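PDB 1WX1: nicotinate-nucleotide--dimethylbenzimidazole phosphoribosyltransferase from Thermus thermophilus HB8, which probably catalyses the transfer of the phosphoribosyl group from nicotinate mononucleotide to 5,6-dimethylbenzimidazole, giving alpha-ribazole 5'-phosphate for cobalamin biosynthesis. Local coordinates for residues 11-14 against 15-18; 23-26 against 27-30; 68-71 against 72-76; 129-133 against 134-138; 211-214 against 215-218. All coordinates share one frame; numbering follows the deposited sequence.

Contact 1. Residues 11-14 against 15-18; sequences LRMD and QLTK
The backbone N of Gln15 is gripped by two carbonyls of the last turn of helix 3-14: it gives a sound bond to Arg12 O at 2.9 Å and a weak, bent one to Leu11 O. Leu16 N follows with a nearly straight bond to Met13 O (3.2 Å, 166°). Gln15 folds back on its neighbour: with CG beside its own backbone N (chi1 -71°) and the chain bent at chi2, its NE2 donates to Asp14 OD1 at 3.3 Å, reaching that oxygen from above the carboxylate plane, while OE1 turns to Arg334. Without the amide, as with an alanine here, Asp14 OD1 and Arg334 would probably each lose a partner. Leucine suits the place of Leu16 because both its methyls are used: CD2 lies over one face of the Arg12 guanidinium, whose NE bonds to Leu322 O, and CD1 packs on Met13 SD at 3.9 Å. Lys18 brings NZ to 3.7 Å from the same sulfur on its way to a salt bridge with Glu27. These bonds hold the chain where it turns off the helix, while a buried lysine probably depends on the glutamate of the next helix to balance its charge.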
# COMPACT_ATOMS: atom_id res chain seq x y z
N LEU A 11 -0.87 20.74 -13.93
CA LEU A 11 -1.79 21.86 -13.76
C LEU A 11 -3.14 21.39 -13.23
O LEU A 11 -3.71 21.99 -12.31
CB LEU A 11 -2.02 22.58 -15.08
CG LEU A 11 -0.89 23.33 -15.76
CD1 LEU A 11 -1.45 24.08 -16.97
CD2 LEU A 11 -0.25 24.31 -14.79
N ARG A 12 -3.67 20.32 -13.81
CA ARG A 12 -4.97 19.80 -13.37
C ARG A 12 -4.90 19.36 -11.91
O ARG A 12 -5.82 19.62 -11.13
CB ARG A 12 -5.41 18.62 -14.24
CG ARG A 12 -6.78 18.09 -13.85
CD ARG A 12 -7.27 16.93 -14.72
NE ARG A 12 -8.58 16.47 -14.26
CZ ARG A 12 -9.72 17.14 -14.45
NH1 ARG A 12 -9.71 18.29 -15.11
NH2 ARG A 12 -10.86 16.67 -13.96
N MET A 13 -3.80 18.71 -11.54
CA MET A 13 -3.59 18.22 -10.18
C MET A 13 -3.73 19.37 -9.19
O MET A 13 -4.42 19.26 -8.17
CB MET A 13 -2.18 17.62 -10.07
CG MET A 13 -1.84 17.04 -8.70
SD MET A 13 -2.84 15.60 -8.26
CE MET A 13 -2.13 14.36 -9.38
N ASP A 14 -3.08 20.49 -9.50
CA ASP A 14 -3.13 21.67 -8.65
C ASP A 14 -4.53 22.25 -8.52
O ASP A 14 -4.81 23.01 -7.59
CB ASP A 14 -2.17 22.74 -9.19
CG ASP A 14 -2.14 23.98 -8.31
OD1 ASP A 14 -2.52 25.07 -8.80
OD2 ASP A 14 -1.74 23.86 -7.13
N GLN A 15 -5.42 21.90 -9.44
CA GLN A 15 -6.79 22.41 -9.41
C GLN A 15 -7.85 21.41 -8.97
O GLN A 15 -9.04 21.71 -8.99
CB GLN A 15 -7.17 23.00 -10.77
CG GLN A 15 -6.44 24.30 -11.10
CD GLN A 15 -6.71 25.39 -10.07
OE1 GLN A 15 -7.84 25.85 -9.92
NE2 GLN A 15 -5.67 25.80 -9.35
N LEU A 16 -7.43 20.21 -8.57
CA LEU A 16 -8.38 19.19 -8.13
C LEU A 16 -8.98 19.58 -6.78
O LEU A 16 -8.36 20.32 -6.01
CB LEU A 16 -7.70 17.83 -8.02
CG LEU A 16 -7.21 17.23 -9.34
CD1 LEU A 16 -6.62 15.85 -9.07
CD2 LEU A 16 -8.36 17.13 -10.35
N THR A 17 -10.17 19.07 -6.48
CA THR A 17 -10.85 19.39 -5.23
C THR A 17 -10.23 18.76 -3.99
O THR A 17 -10.74 17.78 -3.44
CB THR A 17 -12.35 19.02 -5.30
OG1 THR A 17 -12.50 17.66 -5.73
CG2 THR A 17 -13.08 19.94 -6.28
N LYS A 18 -9.14 19.35 -3.54
CA LYS A 18 -8.42 18.92 -2.34
C LYS A 18 -7.26 19.86 -2.09
O LYS A 18 -6.77 20.53 -3.00
CB LYS A 18 -7.93 17.47 -2.50
CG LYS A 18 -7.28 17.13 -3.82
CD LYS A 18 -5.85 17.61 -3.89
CE LYS A 18 -5.18 17.10 -5.15
NZ LYS A 18 -3.75 17.50 -5.21

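Contact 2. Residues 23-26 against 27-30; sequences LGYL and EEVA
Near the N-terminal end of helix 24-37 a side chain reaches back along the chain. Glu27 OE1 accepts from Leu23 N at 2.9 Å (158°), met on the anti side of the carboxylate and 22° out of its plane. Extended beyond CG, the glutamate lays its CG 3.6 Å from Leu23 CB, and the same OE1 also takes a salt bridge from Lys18. With a glutamine in its place the charge facing Lys18 would be gone, and that lysine would probably lack its mate. Gly24, whose positive phi suits glycine, turns its carbonyl O to Glu27 N and to a water at 2.6 Å, which in turn accepts weakly from Glu28 N.

On another side of the turn the Tyr25 ring swings back over the helix because its CG stands anti to the backbone N (chi1 -177°). Val29 CG2 sits over one face, offset toward the rim, in a CH-pi contact 4.1 Å from the ring centroid; the beta-branch sets CG2 beside the backbone N, over the ring, and valine's apolar surface suits this buried site near Leu315 and Ala318. At the ring edge lies Glu28 CD, its carboxylate plane nearly perpendicular to the ring. Leu26 reaches Leu310 of the second subunit. Ala30 N bonds to Leu26 O at 2.9 Å, and this i to i+4 bonding, with an acidic side chain reaching back, is typical of a helix N-terminus.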
# COMPACT_ATOMS: atom_id res chain seq x y z
N LEU A 23 -2.60 14.63 -1.40
CA LEU A 23 -2.50 13.20 -1.69
C LEU A 23 -1.05 12.71 -1.77
O LEU A 23 -0.75 11.68 -2.39
CB LEU A 23 -3.28 12.87 -2.97
CG LEU A 23 -4.80 13.01 -2.79
CD1 LEU A 23 -5.51 12.69 -4.10
CD2 LEU A 23 -5.29 12.06 -1.69
N GLY A 24 -0.16 13.46 -1.12
CA GLY A 24 1.25 13.12 -1.04
C GLY A 24 1.98 12.52 -2.24
O GLY A 24 1.87 13.01 -3.36
N TYR A 25 2.73 11.46 -1.98
CA TYR A 25 3.52 10.81 -3.02
C TYR A 25 2.70 10.24 -4.18
O TYR A 25 3.23 10.04 -5.27
CB TYR A 25 4.38 9.70 -2.43
CG TYR A 25 5.27 9.03 -3.46
CD1 TYR A 25 5.40 7.64 -3.49
CD2 TYR A 25 5.96 9.78 -4.41
CE1 TYR A 25 6.19 7.01 -4.46
CE2 TYR A 25 6.75 9.16 -5.39
CZ TYR A 25 6.86 7.78 -5.40
OH TYR A 25 7.63 7.15 -6.35
N LEU A 26 1.42 9.97 -3.95
CA LEU A 26 0.60 9.43 -5.02
C LEU A 26 0.37 10.44 -6.14
O LEU A 26 0.10 10.05 -7.27
CB LEU A 26 -0.74 8.94 -4.47
CG LEU A 26 -0.70 7.71 -3.56
CD1 LEU A 26 -2.12 7.28 -3.20
CD2 LEU A 26 0.04 6.57 -4.26
N GLU A 27 0.50 11.72 -5.83
CA GLU A 27 0.30 12.74 -6.85
C GLU A 27 1.40 12.65 -7.90
O GLU A 27 1.14 12.75 -9.10
CB GLU A 27 0.27 14.14 -6.22
CG GLU A 27 -0.83 14.31 -5.17
CD GLU A 27 -1.01 15.76 -4.72
OE1 GLU A 27 -1.79 15.99 -3.77
OE2 GLU A 27 -0.38 16.65 -5.32
N GLU A 28 2.64 12.45 -7.46
CA GLU A 28 3.76 12.34 -8.39
C GLU A 28 3.56 11.10 -9.27
O GLU A 28 3.84 11.12 -10.46
CB GLU A 28 5.08 12.23 -7.62
CG GLU A 28 6.31 12.36 -8.52
CD GLU A 28 7.60 12.46 -7.72
OE1 GLU A 28 7.61 13.18 -6.70
OE2 GLU A 28 8.62 11.85 -8.12
N VAL A 29 3.09 10.02 -8.65
CA VAL A 29 2.84 8.78 -9.37
C VAL A 29 1.82 9.04 -10.48
O VAL A 29 2.01 8.63 -11.62
CB VAL A 29 2.29 7.69 -8.41
CG1 VAL A 29 1.92 6.44 -9.19
CG2 VAL A 29 3.33 7.36 -7.34
N ALA A 30 0.73 9.71 -10.13
CA ALA A 30 -0.33 10.03 -11.09
C ALA A 30 0.23 10.81 -12.28
O ALA A 30 -0.07 10.51 -13.44
CB ALA A 30 -1.43 10.85 -10.42
O HOH W 1 3.78 13.80 -5.01

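Contact 3. Residues 68-71 against 72-76; sequences QEVT and RQMVL
Three successive backbone bonds run through the N-terminal part of helix 70-79. Gln73 N meets Glu69 O at 3.1 Å (166°), Met74 N follows to Val70 O at 2.7 Å, and Val75 N to Thr71 O. Against this frame Val70 and Met74 lie side by side, pointing the same way, with CG1 of the valine 3.7 Å from CG of the methionine. The pair suits a buried strip: valine offers a short, branched surface, and the flexible methionine, bent at chi2 and chi3, carries its sulfur end away from the valine. That end leads to Glu304, predicted to be the proton acceptor of the reaction, so this helix turn helps line the probable active-site region.

Around the turn, Gln73 runs back alongside Glu69 and Val70. Its first torsion, with CG beside its own backbone N (chi1 -57°), sets CG 3.1 Å from Glu69 O, and the extended chain beyond it carries OE1 to 3.9 Å from Val70 CG2. The amide and the Glu69 carboxylate are turned 38° against each other, and Gln73 OE1 finds its strongest partner in Ser333 N of the second subunit.

Farther out, Thr71 OG1 hydrogen-bonds to Asp55 and to Ile165 N, which suits a buried threonine whose hydroxyl needs polar company, while Arg72 reaches Glu106 O with NE. One water spans Gln68 O and Arg72 N, an i to i+4 pair without a direct bond, donating to Gln68 O at 2.7 Å and accepting from Arg72 N at 3.0 Å.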
# COMPACT_ATOMS: atom_id res chain seq x y z
N GLN A 68 18.73 -26.39 -3.33
CA GLN A 68 18.47 -25.96 -4.70
C GLN A 68 17.14 -26.43 -5.28
O GLN A 68 16.51 -25.70 -6.06
CB GLN A 68 19.61 -26.44 -5.60
CG GLN A 68 19.54 -25.92 -7.02
CD GLN A 68 20.86 -26.05 -7.74
OE1 GLN A 68 21.30 -27.15 -8.06
NE2 GLN A 68 21.50 -24.91 -7.99
N GLU A 69 16.71 -27.63 -4.89
CA GLU A 69 15.47 -28.22 -5.38
C GLU A 69 14.25 -27.34 -5.15
O GLU A 69 13.25 -27.49 -5.85
CB GLU A 69 15.22 -29.57 -4.69
CG GLU A 69 15.10 -29.49 -3.19
CD GLU A 69 15.07 -30.83 -2.49
OE1 GLU A 69 14.23 -31.69 -2.85
OE2 GLU A 69 15.90 -31.02 -1.58
N VAL A 70 14.32 -26.44 -4.18
CA VAL A 70 13.20 -25.56 -3.86
C VAL A 70 12.77 -24.66 -5.03
O VAL A 70 11.59 -24.32 -5.15
CB VAL A 70 13.52 -24.69 -2.62
CG1 VAL A 70 12.41 -23.66 -2.40
CG2 VAL A 70 13.64 -25.59 -1.39
N THR A 71 13.71 -24.29 -5.89
CA THR A 71 13.36 -23.45 -7.04
C THR A 71 12.31 -24.15 -7.90
O THR A 71 11.26 -23.60 -8.19
CB THR A 71 14.59 -23.14 -7.92
OG1 THR A 71 15.61 -22.52 -7.12
CG2 THR A 71 14.22 -22.21 -9.06
N ARG A 72 12.61 -25.38 -8.30
CA ARG A 72 11.69 -26.15 -9.12
C ARG A 72 10.37 -26.42 -8.39
O ARG A 72 9.29 -26.33 -8.97
CB ARG A 72 12.32 -27.48 -9.54
CG ARG A 72 11.38 -28.37 -10.32
CD ARG A 72 12.07 -29.60 -10.89
NE ARG A 72 11.10 -30.45 -11.56
CZ ARG A 72 10.22 -31.23 -10.92
NH1 ARG A 72 10.21 -31.27 -9.60
NH2 ARG A 72 9.34 -31.93 -11.61
N GLN A 73 10.47 -26.77 -7.11
CA GLN A 73 9.27 -27.05 -6.32
C GLN A 73 8.40 -25.80 -6.21
O GLN A 73 7.18 -25.89 -6.26
CB GLN A 73 9.67 -27.55 -4.94
CG GLN A 73 10.55 -28.79 -4.97
CD GLN A 73 11.05 -29.16 -3.59
OE1 GLN A 73 11.25 -28.30 -2.74
NE2 GLN A 73 11.27 -30.46 -3.38
N MET A 74 9.03 -24.64 -6.08
CA MET A 74 8.26 -23.41 -5.98
C MET A 74 7.61 -23.06 -7.31
O MET A 74 6.52 -22.50 -7.33
CB MET A 74 9.14 -22.26 -5.48
CG MET A 74 9.35 -22.28 -3.97
SD MET A 74 7.78 -22.16 -3.06
CE MET A 74 7.20 -20.53 -3.60
N VAL A 75 8.27 -23.39 -8.41
CA VAL A 75 7.67 -23.14 -9.72
C VAL A 75 6.39 -23.95 -9.81
O VAL A 75 5.35 -23.46 -10.25
CB VAL A 75 8.61 -23.54 -10.88
CG1 VAL A 75 7.82 -23.60 -12.19
CG2 VAL A 75 9.73 -22.52 -11.01
N LEU A 76 6.45 -25.21 -9.38
CA LEU A 76 5.27 -26.06 -9.40
C LEU A 76 4.20 -25.45 -8.48
O LEU A 76 3.02 -25.47 -8.80
CB LEU A 76 5.63 -27.47 -8.93
CG LEU A 76 6.51 -28.26 -9.91
CD1 LEU A 76 6.91 -29.59 -9.28
CD2 LEU A 76 5.75 -28.49 -11.21
O HOH W 2 15.42 -26.29 -8.42

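Contact 4. Residues 129-133 against 134-138; sequences PAMTP and EEAER
Thr132 lays its hydroxyl against Glu135, OG1 lying only 3.0 Å from the glutamate CG, and the two residues form a capping box at the start of helix 133-152. Glu135 N donates to Thr132 OG1 at 3.2 Å; in return Thr132 N gives a nearly straight bond to Glu135 OE1 (2.9 Å, 168°), on the anti side and tilted 27° out of the carboxylate plane. Threonine suits the N-cap because its OG1, between the backbone N and the carbonyl carbon (chi1 63°), faces the Glu135 amide. Proline fits next, since the opening residue of a helix has no need of an N-H. Helical bonding then takes over, with Ala136 N reaching Thr132 O at 3.0 Å. Beneath the cap, Met131 SD packs on Ala136 CB at 3.8 Å, a small residue that leaves room for the thioether close to the helix. A water joins Thr132 OG1 to Glu134 OE1, whose syn lone pair also takes Arg138 NH2 at 2.9 Å, in the guanidinium plane, as part of a salt bridge. Glu135 OE1 has a second partner in Arg119. Carboxylates near the N-terminal end of a helix probably gain from its dipole, and here Glu134 and Glu135 each also have an arginine.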
# COMPACT_ATOMS: atom_id res chain seq x y z
N PRO A 129 32.79 -17.76 -14.77
CA PRO A 129 31.61 -17.14 -15.38
C PRO A 129 30.35 -17.95 -15.14
O PRO A 129 30.34 -19.17 -15.30
CB PRO A 129 31.98 -17.05 -16.86
CG PRO A 129 32.94 -18.20 -17.03
CD PRO A 129 33.79 -18.11 -15.80
N ALA A 130 29.28 -17.27 -14.75
CA ALA A 130 28.01 -17.93 -14.47
C ALA A 130 27.41 -18.57 -15.71
O ALA A 130 26.80 -19.64 -15.63
CB ALA A 130 27.04 -16.93 -13.86
N MET A 131 27.57 -17.91 -16.85
CA MET A 131 27.03 -18.41 -18.11
C MET A 131 27.80 -17.75 -19.25
O MET A 131 28.60 -16.86 -19.01
CB MET A 131 25.55 -18.03 -18.23
CG MET A 131 25.33 -16.53 -18.44
SD MET A 131 23.66 -15.94 -18.04
CE MET A 131 23.86 -15.58 -16.31
N THR A 132 27.55 -18.17 -20.48
CA THR A 132 28.22 -17.57 -21.63
C THR A 132 27.37 -16.39 -22.12
O THR A 132 26.18 -16.31 -21.81
CB THR A 132 28.37 -18.55 -22.81
OG1 THR A 132 27.07 -18.92 -23.28
CG2 THR A 132 29.14 -19.79 -22.39
N PRO A 133 27.98 -15.46 -22.87
CA PRO A 133 27.22 -14.32 -23.38
C PRO A 133 26.04 -14.78 -24.24
O PRO A 133 24.98 -14.17 -24.24
CB PRO A 133 28.26 -13.54 -24.17
CG PRO A 133 29.52 -13.79 -23.38
CD PRO A 133 29.42 -15.28 -23.11
N GLU A 134 26.25 -15.88 -24.96
CA GLU A 134 25.22 -16.45 -25.83
C GLU A 134 24.02 -16.94 -25.02
O GLU A 134 22.86 -16.77 -25.43
CB GLU A 134 25.83 -17.59 -26.65
CG GLU A 134 24.93 -18.19 -27.71
CD GLU A 134 23.97 -19.23 -27.16
OE1 GLU A 134 24.30 -19.88 -26.15
OE2 GLU A 134 22.89 -19.41 -27.76
N GLU A 135 24.29 -17.55 -23.87
CA GLU A 135 23.22 -18.05 -23.01
C GLU A 135 22.48 -16.87 -22.39
O GLU A 135 21.26 -16.89 -22.24
CB GLU A 135 23.81 -18.96 -21.93
CG GLU A 135 24.46 -20.22 -22.52
CD GLU A 135 25.19 -21.08 -21.50
OE1 GLU A 135 25.85 -20.52 -20.60
OE2 GLU A 135 25.12 -22.32 -21.62
N ALA A 136 23.22 -15.82 -22.02
CA ALA A 136 22.60 -14.63 -21.44
C ALA A 136 21.64 -14.02 -22.48
O ALA A 136 20.54 -13.59 -22.13
CB ALA A 136 23.66 -13.61 -21.04
N GLU A 137 22.06 -14.00 -23.74
CA GLU A 137 21.20 -13.45 -24.79
C GLU A 137 19.90 -14.25 -24.90
O GLU A 137 18.82 -13.68 -25.03
CB GLU A 137 21.91 -13.45 -26.15
CG GLU A 137 21.03 -13.05 -27.34
CD GLU A 137 20.55 -11.60 -27.32
OE1 GLU A 137 19.70 -11.25 -28.17
OE2 GLU A 137 21.01 -10.81 -26.47
N ARG A 138 20.00 -15.57 -24.85
CA ARG A 138 18.79 -16.39 -24.93
C ARG A 138 17.87 -16.14 -23.75
O ARG A 138 16.65 -16.11 -23.90
CB ARG A 138 19.15 -17.88 -25.03
CG ARG A 138 19.58 -18.30 -26.43
CD ARG A 138 19.74 -19.82 -26.52
NE ARG A 138 21.02 -20.25 -25.99
CZ ARG A 138 21.23 -21.43 -25.41
NH1 ARG A 138 20.24 -22.30 -25.28
NH2 ARG A 138 22.44 -21.74 -24.97
O HOH W 3 26.81 -20.95 -25.11

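Contact 5. Residues 211-214 against 215-218; sequences RLHP and GMGP
Met216 lies across the His213 ring at about a right angle, spanning a turn close to type II, with Gly215 at its third position, in the loop between helix 195-210 and helix 218-225. Two successive atoms of the methionine sit over one face of the imidazole: CG makes a CH-pi contact offset toward the rim, 3.5 Å from CE1, and SD stands almost directly above the middle, 3.9 Å from the ring centroid and 6° off its normal, a Met-aromatic contact. The same sulfur weakly accepts from His213 N, so one thioether touches both the ring and the backbone of the histidine. Methionine suits the place because a long, unbranched chain can lie flat on a ring.

The ring is itself held in position. With its CG between the backbone N and the carbonyl carbon (chi1 60°), the imidazole turns ND1 to Pro214 O at 2.9 Å; the acceptor lies in the ring plane, while the donor is above the carbonyl plane, and this bond limits rotation of the ring. From another side Leu212 comes crosswise to the methionine, CD2 lying 3.8 Å from SD, and Leu212 continues onto Val225 of the following helix. Gly215 is called for by the backbone, since a side chain there would jam against Pro214 O. Inside the bend a water bridges the two halves, donating to His213 O at 2.7 Å and accepting from Met216 N.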
# COMPACT_ATOMS: atom_id res chain seq x y z
N ARG A 211 36.87 -11.03 -11.75
CA ARG A 211 36.99 -11.54 -13.11
C ARG A 211 36.69 -10.49 -14.17
O ARG A 211 37.00 -10.67 -15.34
CB ARG A 211 36.08 -12.75 -13.32
CG ARG A 211 36.46 -14.00 -12.52
CD ARG A 211 35.76 -15.24 -13.08
NE ARG A 211 34.30 -15.12 -13.06
CZ ARG A 211 33.56 -15.23 -11.96
NH1 ARG A 211 34.12 -15.48 -10.79
NH2 ARG A 211 32.24 -15.07 -12.04
N LEU A 212 36.08 -9.38 -13.75
CA LEU A 212 35.73 -8.31 -14.68
C LEU A 212 36.92 -7.46 -15.13
O LEU A 212 37.92 -7.37 -14.44
CB LEU A 212 34.68 -7.40 -14.02
CG LEU A 212 33.38 -8.12 -13.63
CD1 LEU A 212 32.45 -7.16 -12.90
CD2 LEU A 212 32.71 -8.66 -14.88
N HIS A 213 36.79 -6.85 -16.31
CA HIS A 213 37.83 -6.01 -16.89
C HIS A 213 37.17 -4.97 -17.81
O HIS A 213 36.04 -5.14 -18.24
CB HIS A 213 38.80 -6.88 -17.69
CG HIS A 213 38.16 -7.64 -18.81
ND1 HIS A 213 37.74 -7.02 -19.97
CD2 HIS A 213 37.87 -8.95 -18.95
CE1 HIS A 213 37.22 -7.93 -20.78
NE2 HIS A 213 37.28 -9.11 -20.18
N PRO A 214 37.87 -3.89 -18.15
CA PRO A 214 37.29 -2.85 -19.02
C PRO A 214 36.89 -3.34 -20.40
O PRO A 214 37.42 -4.32 -20.89
CB PRO A 214 38.43 -1.83 -19.12
CG PRO A 214 39.29 -2.12 -17.94
CD PRO A 214 39.29 -3.60 -17.84
N GLY A 215 35.94 -2.63 -21.01
CA GLY A 215 35.49 -2.98 -22.35
C GLY A 215 34.35 -3.99 -22.45
O GLY A 215 34.00 -4.41 -23.55
N MET A 216 33.79 -4.37 -21.31
CA MET A 216 32.70 -5.34 -21.29
C MET A 216 31.32 -4.69 -21.39
O MET A 216 31.03 -3.73 -20.67
CB MET A 216 32.75 -6.18 -20.01
CG MET A 216 33.98 -7.06 -19.89
SD MET A 216 34.06 -7.90 -18.31
CE MET A 216 32.99 -9.31 -18.63
N GLY A 217 30.49 -5.22 -22.27
CA GLY A 217 29.14 -4.69 -22.42
C GLY A 217 28.30 -5.17 -21.25
O GLY A 217 28.66 -6.15 -20.60
N PRO A 218 27.16 -4.52 -20.97
CA PRO A 218 26.32 -4.95 -19.85
C PRO A 218 25.91 -6.42 -19.89
O PRO A 218 25.83 -7.07 -18.84
CB PRO A 218 25.12 -4.00 -19.93
CG PRO A 218 25.05 -3.66 -21.38
CD PRO A 218 26.50 -3.45 -21.74
O HOH W 4 33.97 -3.51 -18.97

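How the contacts relate
The five contacts follow one another in series, each a local turn or helix end, and none nests within or crosses another. Contact 1 ends helix 3-14 and contact 2 opens helix 24-37; they touch through the Lys18-Glu27 salt bridge and through Met13 CE packing on Ala30, which closes the loop between these helices. Contact 3, about 38 Å from contact 2 centre to centre, begins helix 70-79 on the opposite side of the chain's centre. All three touch the second subunit. Contact 4 caps helix 133-152, and contact 5 shapes the loop before helix 218-225. These last two meet where Pro129 packs on Arg211.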